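Local coordinates for protein enoyl-CoA hydratase/carnithine racemase (Magnetospirillum magneticum, PDB 4NEK) that probably isomerises the double bond of enoyl-CoA thioesters, as a hexameric member of the enoyl-CoA hydratase/isomerase (crotonase) family, at residues Gly29-Phe39 with Gly77-Arg85; Ala118-Ile129 with Met155-Val164. One frame throughout, in Å; residues are numbered along the deposited sequence.

In the fold
Both contacts belong to one crotonase-fold chain, and they follow each other in sequence: contact 1 is complete before contact 2 begins. Their centres lie about 23 Å apart and their nearest atoms about 9 Å, so they do not touch. Contact 1 pairs helix 29-44 with helix 79-88, the first packed on strands 5-10 and 13-18 of the mixed sheet. Contact 2 starts at strand 115-118 of that sheet, runs through strand 123-125, which pairs with strand 101-103, and meets the end of helix 149-156. Helix 105-108 is touched from both contacts. Each also reaches the second subunit, and contact 2 a third, so both lie on elements that also face neighbouring subunits of the hexamer.

Contact 1 (Gly29-Phe39 with Gly77-Arg85); sequences GEMYAALAEAF and GSVADRFIR
The ring of Phe83 enters helix 29-39 as a knob in a hole formed by Tyr32, Leu35, Ala36 and Phe39, part of the helical layer of the crotonase fold. The two short helical segments run roughly parallel, with axes 8.4 Å apart and crossing at 29°. Phe83 points its ring across the gap because chi1 (169°) turns CG away from the backbone N. Leu35 CD1 lies over one face, 4.2 Å from the Phe83 ring centroid. Leu35 CB meets Phe83 CE1 at 3.6 Å. The small Ala36 lets the backbones approach, its CA being 4.7 Å from Phe83 CA. Tyr32 presents different surfaces to two partners: its face receives Ala80 CB 3.8 Å from the ring centroid, while its edge meets Phe83, Tyr32 CD1 lying 3.7 Å from Phe83 CD2. The Tyr32 hydroxyl is hydrogen-bonded to Asn64, fixing the far end of the ring. Replacing Tyr32 with alanine would probably leave Ala80 CB without its aromatic cover, open a gap beside Phe83 and deprive Asn64 of a partner. At the first turn of helix 79-85, the two branches of Val79 divide between neighbours on helix 29-39: Val79 CG2 packs 3.9 Å from Ala33 CB, and Val79 CG1 sits 3.8 Å from Tyr32 CB.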
loop_
_atom_site.group_PDB
_atom_site.type_symbol
_atom_site.label_atom_id
_atom_site.label_comp_id
_atom_site.label_asym_id
_atom_site.label_seq_id
_atom_site.Cartn_x
_atom_site.Cartn_y
_atom_site.Cartn_z
ATOM N N GLY C 29 33.201 18.695 12.363
ATOM C CA GLY C 29 33.484 18.376 13.764
ATOM C C GLY C 29 32.826 19.315 14.762
ATOM O O GLY C 29 32.363 18.862 15.820
ATOM N N GLU C 30 32.854 20.623 14.479
ATOM C CA GLU C 30 32.289 21.588 15.439
ATOM C C GLU C 30 30.800 21.395 15.601
ATOM O O GLU C 30 30.298 21.661 16.683
ATOM C CB GLU C 30 32.551 23.079 15.139
ATOM C CG GLU C 30 32.220 23.510 13.724
ATOM C CD GLU C 30 32.648 24.946 13.400
ATOM O OE1 GLU C 30 32.050 25.838 14.042
ATOM O OE2 GLU C 30 33.569 25.185 12.530
HETATM N N MSE C 31 30.116 20.898 14.557
HETATM C CA MSE C 31 28.671 20.686 14.634
HETATM C C MSE C 31 28.384 19.457 15.435
HETATM O O MSE C 31 27.601 19.520 16.377
HETATM C CB MSE C 31 28.065 20.584 13.273
HETATM C CG MSE C 31 28.225 21.915 12.597
HETATM SE SE MSE C 31 27.585 21.840 10.729
HETATM C CE MSE C 31 25.647 21.714 11.081
ATOM N N TYR C 32 29.101 18.379 15.174
ATOM C CA TYR C 32 28.996 17.199 16.012
ATOM C C TYR C 32 29.175 17.518 17.468
ATOM O O TYR C 32 28.482 16.983 18.311
ATOM C CB TYR C 32 30.020 16.127 15.625
ATOM C CG TYR C 32 29.690 15.420 14.346
ATOM C CD1 TYR C 32 28.524 14.661 14.229
ATOM C CD2 TYR C 32 30.519 15.509 13.246
ATOM C CE1 TYR C 32 28.216 14.010 13.050
ATOM C CE2 TYR C 32 30.233 14.845 12.074
ATOM C CZ TYR C 32 29.078 14.105 11.980
ATOM O OH TYR C 32 28.768 13.503 10.783
ATOM N N ALA C 33 30.147 18.359 17.778
ATOM C CA ALA C 33 30.459 18.655 19.174
ATOM C C ALA C 33 29.320 19.463 19.785
ATOM O O ALA C 33 28.885 19.187 20.877
ATOM C CB ALA C 33 31.787 19.409 19.284
ATOM N N ALA C 34 28.877 20.489 19.082
ATOM C CA ALA C 34 27.773 21.286 19.571
ATOM C C ALA C 34 26.505 20.453 19.737
ATOM O O ALA C 34 25.785 20.647 20.684
ATOM C CB ALA C 34 27.513 22.448 18.625
ATOM N N LEU C 35 26.268 19.516 18.825
ATOM C CA LEU C 35 25.096 18.648 18.914
ATOM C C LEU C 35 25.183 17.716 20.091
ATOM O O LEU C 35 24.224 17.555 20.812
ATOM C CB LEU C 35 24.926 17.813 17.649
ATOM C CG LEU C 35 24.567 18.612 16.419
ATOM C CD1 LEU C 35 24.769 17.794 15.147
ATOM C CD2 LEU C 35 23.151 19.088 16.502
ATOM N N ALA C 36 26.334 17.106 20.297
ATOM C CA ALA C 36 26.520 16.235 21.449
ATOM C C ALA C 36 26.324 17.022 22.728
ATOM O O ALA C 36 25.735 16.541 23.694
ATOM C CB ALA C 36 27.897 15.602 21.421
ATOM N N GLU C 37 26.841 18.233 22.755
ATOM C CA GLU C 37 26.717 19.065 23.943
ATOM C C GLU C 37 25.259 19.343 24.218
ATOM O O GLU C 37 24.810 19.226 25.351
ATOM C CB GLU C 37 27.467 20.371 23.752
ATOM C CG GLU C 37 27.815 21.137 25.018
ATOM C CD GLU C 37 28.655 22.387 24.707
ATOM O OE1 GLU C 37 28.135 23.301 24.021
ATOM O OE2 GLU C 37 29.850 22.452 25.103
ATOM N N ALA C 38 24.525 19.728 23.181
ATOM C CA ALA C 38 23.092 19.986 23.346
ATOM C C ALA C 38 22.301 18.781 23.912
ATOM O O ALA C 38 21.414 18.968 24.724
ATOM C CB ALA C 38 22.503 20.428 22.036
ATOM N N PHE C 39 22.631 17.574 23.490
ATOM C CA PHE C 39 22.009 16.402 24.074
ATOM C C PHE C 39 22.385 16.189 25.505
ATOM O O PHE C 39 21.548 15.862 26.306
ATOM C CB PHE C 39 22.280 15.142 23.246
ATOM C CG PHE C 39 21.300 14.991 22.141
ATOM C CD1 PHE C 39 21.418 15.772 20.983
ATOM C CD2 PHE C 39 20.195 14.196 22.293
ATOM C CE1 PHE C 39 20.479 15.710 19.972
ATOM C CE2 PHE C 39 19.251 14.112 21.280
ATOM C CZ PHE C 39 19.388 14.880 20.125
ATOM N N GLY C 77 35.863 6.489 18.643
ATOM C CA GLY C 77 36.333 7.553 19.521
ATOM C C GLY C 77 36.246 8.969 18.956
ATOM O O GLY C 77 36.498 9.914 19.684
ATOM N N SER C 78 35.804 9.150 17.707
ATOM C CA SER C 78 35.630 10.484 17.159
ATOM C C SER C 78 34.424 11.253 17.727
ATOM O O SER C 78 33.559 10.753 18.434
ATOM C CB SER C 78 35.454 10.406 15.654
ATOM O OG SER C 78 34.194 9.826 15.320
ATOM N N VAL C 79 34.407 12.526 17.409
ATOM C CA VAL C 79 33.346 13.382 17.827
ATOM C C VAL C 79 32.016 12.939 17.143
ATOM O O VAL C 79 30.945 13.047 17.739
ATOM C CB VAL C 79 33.745 14.865 17.576
ATOM C CG1 VAL C 79 33.696 15.235 16.094
ATOM C CG2 VAL C 79 32.879 15.802 18.374
ATOM N N ALA C 80 32.081 12.429 15.925
ATOM C CA ALA C 80 30.881 11.922 15.285
ATOM C C ALA C 80 30.345 10.728 16.059
ATOM O O ALA C 80 29.163 10.635 16.274
ATOM C CB ALA C 80 31.159 11.534 13.841
ATOM N N ASP C 81 31.226 9.837 16.462
ATOM C CA ASP C 81 30.864 8.710 17.284
ATOM C C ASP C 81 30.218 9.182 18.601
ATOM O O ASP C 81 29.197 8.659 19.018
ATOM C CB ASP C 81 32.126 7.891 17.552
ATOM C CG ASP C 81 31.871 6.563 18.314
ATOM O OD1 ASP C 81 30.813 5.931 18.179
ATOM O OD2 ASP C 81 32.813 6.104 19.005
ATOM N N ARG C 82 30.761 10.226 19.208
ATOM C CA ARG C 82 30.187 10.751 20.453
ATOM C C ARG C 82 28.734 11.198 20.210
ATOM O O ARG C 82 27.835 10.910 20.985
ATOM C CB ARG C 82 31.008 11.925 20.999
ATOM C CG ARG C 82 31.202 11.924 22.535
ATOM C CD ARG C 82 32.201 13.007 23.169
ATOM N NE ARG C 82 33.326 13.437 22.282
ATOM C CZ ARG C 82 34.451 12.736 22.016
ATOM N NH1 ARG C 82 34.652 11.532 22.562
ATOM N NH2 ARG C 82 35.380 13.240 21.188
ATOM N N PHE C 83 28.503 11.935 19.143
ATOM C CA PHE C 83 27.162 12.411 18.859
ATOM C C PHE C 83 26.168 11.268 18.694
ATOM O O PHE C 83 25.085 11.299 19.227
ATOM C CB PHE C 83 27.180 13.240 17.579
ATOM C CG PHE C 83 25.837 13.559 17.071
ATOM C CD1 PHE C 83 24.923 14.184 17.889
ATOM C CD2 PHE C 83 25.475 13.225 15.798
ATOM C CE1 PHE C 83 23.659 14.495 17.440
ATOM C CE2 PHE C 83 24.205 13.529 15.327
ATOM C CZ PHE C 83 23.295 14.168 16.150
ATOM N N ILE C 84 26.552 10.304 17.887
ATOM C CA ILE C 84 25.715 9.174 17.581
ATOM C C ILE C 84 25.383 8.447 18.862
ATOM O O ILE C 84 24.223 8.140 19.118
ATOM C CB ILE C 84 26.430 8.224 16.609
ATOM C CG1 ILE C 84 26.589 8.879 15.211
ATOM C CG2 ILE C 84 25.640 6.942 16.461
ATOM C CD1 ILE C 84 27.742 8.319 14.361
ATOM N N ARG C 85 26.379 8.213 19.705
ATOM C CA ARG C 85 26.110 7.549 20.997
ATOM C C ARG C 85 25.205 8.382 21.866
ATOM O O ARG C 85 24.312 7.846 22.521
ATOM C CB ARG C 85 27.393 7.183 21.719
ATOM C CG ARG C 85 28.121 6.071 21.002
ATOM C CD ARG C 85 29.473 5.742 21.622
ATOM N NE ARG C 85 30.155 4.720 20.825
ATOM C CZ ARG C 85 30.099 3.413 21.033
ATOM N NH1 ARG C 85 29.449 2.935 22.079
ATOM N NH2 ARG C 85 30.703 2.569 20.178
#

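Contact 2 (Ala118-Ile129 with Met155-Val164); sequences AAPGTRFHMPFI and MLMLGEPFGV
Phe124 meets Phe162 first through its CB, which lies over one face of the Phe162 ring, 3.5 Å from the centroid. Farther out, Phe124 CG is 3.7 Å from Phe162 CE2; the ring planes are 12° apart but displaced along each other, so they barely overlap. The edge of the Phe124 ring faces Phe162 O, with Phe124 CD1 3.5 Å from that oxygen, and at the far end Phe124 CE1 reaches Val164 CG1. The Phe162 ring is brought against Phe124 CB by Phe162 chi1 of 60°, which puts Phe162 CG between its own backbone N and carbonyl carbon. Large apolar rings suit this buried place next to the paired backbones. That pairing is a single antiparallel beta bridge of the hydrogen-bonded kind, tying strand 123-125 of the crotonase fold to the loop after helix 149-156: Phe124 N donates to Phe162 O at 2.8 Å, and Phe162 N returns a bond to Phe124 O. His125 adds a side-chain bond, NE2 donating to Gly159 O at 2.8 Å; the oxygen lies near the imidazole plane, whereas the donor stands above the carbonyl plane. Pro161 CB and Pro127 CB lie over opposite faces of this ring, which limits its rotation. Gly159 adopts positive phi, and a CB there would collide with Ile129 CG2. Water 3 joins the segments, accepting from Met126 N and donating to Met155 O and Glu160 O.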
loop_
_atom_site.group_PDB
_atom_site.type_symbol
_atom_site.label_atom_id
_atom_site.label_comp_id
_atom_site.label_asym_id
_atom_site.label_seq_id
_atom_site.Cartn_x
_atom_site.Cartn_y
_atom_site.Cartn_z
ATOM N N ALA C 118 8.625 13.934 7.689
ATOM C CA ALA C 118 9.386 14.339 6.537
ATOM C C ALA C 118 8.573 15.127 5.551
ATOM O O ALA C 118 7.385 14.897 5.406
ATOM C CB ALA C 118 9.879 13.103 5.834
ATOM N N ALA C 119 9.211 16.058 4.865
ATOM C CA ALA C 119 8.535 16.835 3.837
ATOM C C ALA C 119 8.497 16.058 2.558
ATOM O O ALA C 119 9.321 15.171 2.356
ATOM C CB ALA C 119 9.255 18.127 3.597
ATOM N N PRO C 120 7.541 16.358 1.685
ATOM C CA PRO C 120 7.349 15.683 0.398
ATOM C C PRO C 120 8.612 15.534 -0.429
ATOM O O PRO C 120 8.856 14.447 -0.983
ATOM C CB PRO C 120 6.370 16.595 -0.318
ATOM C CG PRO C 120 5.525 17.109 0.765
ATOM C CD PRO C 120 6.441 17.302 1.941
ATOM N N GLY C 121 9.454 16.546 -0.529
ATOM C CA GLY C 121 10.660 16.293 -1.360
ATOM C C GLY C 121 11.862 15.598 -0.711
ATOM O O GLY C 121 12.946 15.573 -1.271
ATOM N N THR C 122 11.703 14.978 0.446
ATOM C CA THR C 122 12.884 14.453 1.127
ATOM C C THR C 122 13.555 13.314 0.364
ATOM O O THR C 122 12.895 12.412 -0.169
ATOM C CB THR C 122 12.534 13.949 2.513
ATOM O OG1 THR C 122 11.798 14.962 3.208
ATOM C CG2 THR C 122 13.747 13.612 3.292
ATOM N N ARG C 123 14.870 13.379 0.301
ATOM C CA ARG C 123 15.678 12.388 -0.406
ATOM C C ARG C 123 16.620 11.701 0.600
ATOM O O ARG C 123 17.441 12.356 1.225
ATOM C CB ARG C 123 16.445 13.088 -1.470
ATOM C CG ARG C 123 17.141 12.208 -2.461
ATOM C CD ARG C 123 17.873 13.074 -3.491
ATOM N NE ARG C 123 18.820 12.243 -4.204
ATOM C CZ ARG C 123 20.097 12.044 -3.870
ATOM N NH1 ARG C 123 20.624 12.643 -2.822
ATOM N NH2 ARG C 123 20.854 11.219 -4.598
ATOM N N PHE C 124 16.425 10.407 0.804
ATOM C CA PHE C 124 17.202 9.660 1.781
ATOM C C PHE C 124 18.300 8.925 1.048
ATOM O O PHE C 124 18.085 8.439 -0.065
ATOM C CB PHE C 124 16.332 8.640 2.487
ATOM C CG PHE C 124 15.166 9.236 3.209
ATOM C CD1 PHE C 124 13.979 9.453 2.542
ATOM C CD2 PHE C 124 15.272 9.605 4.547
ATOM C CE1 PHE C 124 12.904 10.035 3.199
ATOM C CE2 PHE C 124 14.219 10.173 5.207
ATOM C CZ PHE C 124 13.025 10.383 4.539
ATOM N N HIS C 125 19.492 8.837 1.636
ATOM C CA HIS C 125 20.600 8.183 0.925
ATOM C C HIS C 125 21.666 7.738 1.878
ATOM O O HIS C 125 22.055 8.493 2.734
ATOM C CB HIS C 125 21.186 9.163 -0.085
ATOM C CG HIS C 125 21.990 8.522 -1.157
ATOM N ND1 HIS C 125 22.697 9.255 -2.085
ATOM C CD2 HIS C 125 22.224 7.220 -1.446
ATOM C CE1 HIS C 125 23.338 8.435 -2.895
ATOM N NE2 HIS C 125 23.053 7.193 -2.541
HETATM N N MSE C 126 22.106 6.496 1.716
HETATM C CA MSE C 126 23.225 5.945 2.462
HETATM C C MSE C 126 24.298 5.449 1.510
HETATM O O MSE C 126 24.458 4.252 1.337
HETATM C CB MSE C 126 22.695 4.805 3.299
HETATM C CG MSE C 126 21.849 5.416 4.407
HETATM SE SE MSE C 126 20.752 4.013 5.283
HETATM C CE MSE C 126 19.093 4.990 5.714
ATOM N N PRO C 127 25.096 6.358 0.938
ATOM C CA PRO C 127 26.034 6.025 -0.125
ATOM C C PRO C 127 27.440 5.515 0.305
ATOM O O PRO C 127 28.364 5.587 -0.490
ATOM C CB PRO C 127 26.189 7.370 -0.823
ATOM C CG PRO C 127 26.231 8.343 0.319
ATOM C CD PRO C 127 25.274 7.762 1.357
ATOM N N PHE C 128 27.572 4.970 1.509
ATOM C CA PHE C 128 28.809 4.425 2.014
ATOM C C PHE C 128 29.559 3.545 1.023
ATOM O O PHE C 128 30.726 3.755 0.784
ATOM C CB PHE C 128 28.538 3.631 3.281
ATOM C CG PHE C 128 27.758 4.409 4.278
ATOM C CD1 PHE C 128 28.373 5.419 5.013
ATOM C CD2 PHE C 128 26.390 4.165 4.470
ATOM C CE1 PHE C 128 27.633 6.154 5.931
ATOM C CE2 PHE C 128 25.650 4.911 5.375
ATOM C CZ PHE C 128 26.272 5.919 6.092
ATOM N N ILE C 129 28.884 2.570 0.449
ATOM C CA ILE C 129 29.524 1.688 -0.490
ATOM C C ILE C 129 30.179 2.446 -1.646
ATOM O O ILE C 129 31.237 2.033 -2.126
ATOM C CB ILE C 129 28.544 0.640 -1.055
ATOM C CG1 ILE C 129 29.267 -0.356 -1.950
ATOM C CG2 ILE C 129 27.433 1.290 -1.870
ATOM C CD1 ILE C 129 30.439 -1.050 -1.284
HETATM N N MSE C 155 19.581 -0.082 -0.309
HETATM C CA MSE C 155 20.079 1.125 0.336
HETATM C C MSE C 155 21.535 1.055 0.604
HETATM O O MSE C 155 22.259 1.991 0.310
HETATM C CB MSE C 155 19.384 1.345 1.670
HETATM C CG MSE C 155 17.854 1.429 1.573
HETATM SE SE MSE C 155 16.977 1.316 3.338
HETATM C CE MSE C 155 18.190 2.307 4.440
ATOM N N LEU C 156 21.983 -0.073 1.145
ATOM C CA LEU C 156 23.329 -0.197 1.648
ATOM C C LEU C 156 24.324 -0.851 0.685
ATOM O O LEU C 156 25.511 -0.532 0.706
ATOM C CB LEU C 156 23.309 -1.002 2.944
ATOM C CG LEU C 156 22.456 -0.404 4.047
ATOM C CD1 LEU C 156 22.581 -1.213 5.317
ATOM C CD2 LEU C 156 22.854 1.028 4.341
HETATM N N MSE C 157 23.872 -1.795 -0.132
HETATM C CA MSE C 157 24.771 -2.512 -1.019
HETATM C C MSE C 157 24.768 -1.888 -2.383
HETATM O O MSE C 157 25.821 -1.726 -2.969
HETATM C CB MSE C 157 24.435 -3.992 -0.989
HETATM C CG MSE C 157 24.831 -4.602 0.364
HETATM SE SE MSE C 157 24.297 -6.505 0.527
HETATM C CE MSE C 157 25.226 -7.227 -1.032
ATOM N N LEU C 158 23.598 -1.583 -2.947
ATOM C CA LEU C 158 23.527 -0.848 -4.220
ATOM C C LEU C 158 23.796 0.610 -3.967
ATOM O O LEU C 158 24.125 1.334 -4.895
ATOM C CB LEU C 158 22.174 -0.967 -4.870
ATOM C CG LEU C 158 21.787 -2.297 -5.478
ATOM C CD1 LEU C 158 20.411 -2.227 -6.093
ATOM C CD2 LEU C 158 22.784 -2.698 -6.558
ATOM N N GLY C 159 23.612 1.074 -2.731
ATOM C CA GLY C 159 23.875 2.472 -2.418
ATOM C C GLY C 159 22.912 3.437 -3.107
ATOM O O GLY C 159 23.295 4.523 -3.488
ATOM N N GLU C 160 21.671 3.030 -3.247
ATOM C CA GLU C 160 20.690 3.815 -3.955
ATOM C C GLU C 160 19.843 4.695 -3.055
ATOM O O GLU C 160 19.421 4.281 -1.976
ATOM C CB GLU C 160 19.771 2.913 -4.745
ATOM C CG GLU C 160 20.442 2.384 -5.998
ATOM C CD GLU C 160 19.560 1.409 -6.781
ATOM O OE1 GLU C 160 18.430 1.091 -6.297
ATOM O OE2 GLU C 160 20.016 0.956 -7.864
ATOM N N PRO C 161 19.581 5.930 -3.497
ATOM C CA PRO C 161 18.762 6.824 -2.714
ATOM C C PRO C 161 17.327 6.395 -2.778
ATOM O O PRO C 161 16.956 5.660 -3.672
ATOM C CB PRO C 161 18.945 8.166 -3.410
ATOM C CG PRO C 161 19.313 7.859 -4.777
ATOM C CD PRO C 161 20.117 6.591 -4.688
ATOM N N PHE C 162 16.526 6.808 -1.809
ATOM C CA PHE C 162 15.122 6.453 -1.804
ATOM C C PHE C 162 14.344 7.601 -1.227
ATOM O O PHE C 162 14.945 8.559 -0.746
ATOM C CB PHE C 162 14.876 5.149 -1.025
ATOM C CG PHE C 162 15.291 5.198 0.417
ATOM C CD1 PHE C 162 16.625 4.954 0.780
ATOM C CD2 PHE C 162 14.376 5.499 1.398
ATOM C CE1 PHE C 162 17.024 5.006 2.122
ATOM C CE2 PHE C 162 14.760 5.567 2.734
ATOM C CZ PHE C 162 16.085 5.312 3.092
ATOM N N GLY C 163 13.012 7.481 -1.330
ATOM C CA GLY C 163 12.095 8.563 -1.088
ATOM C C GLY C 163 11.158 8.247 0.039
ATOM O O GLY C 163 11.291 7.213 0.704
ATOM N N VAL C 164 10.212 9.154 0.236
ATOM C CA VAL C 164 9.266 9.070 1.322
ATOM C C VAL C 164 8.336 7.864 1.220
ATOM O O VAL C 164 7.869 7.370 2.260
ATOM C CB VAL C 164 8.443 10.368 1.451
ATOM C CG1 VAL C 164 9.353 11.522 1.853
ATOM C CG2 VAL C 164 7.700 10.707 0.142
HETATM O O HOH W 1 10.966 11.384 -1.692
HETATM O O HOH W 2 26.107 2.054 1.410
HETATM O O HOH W 3 21.014 4.436 0.224
#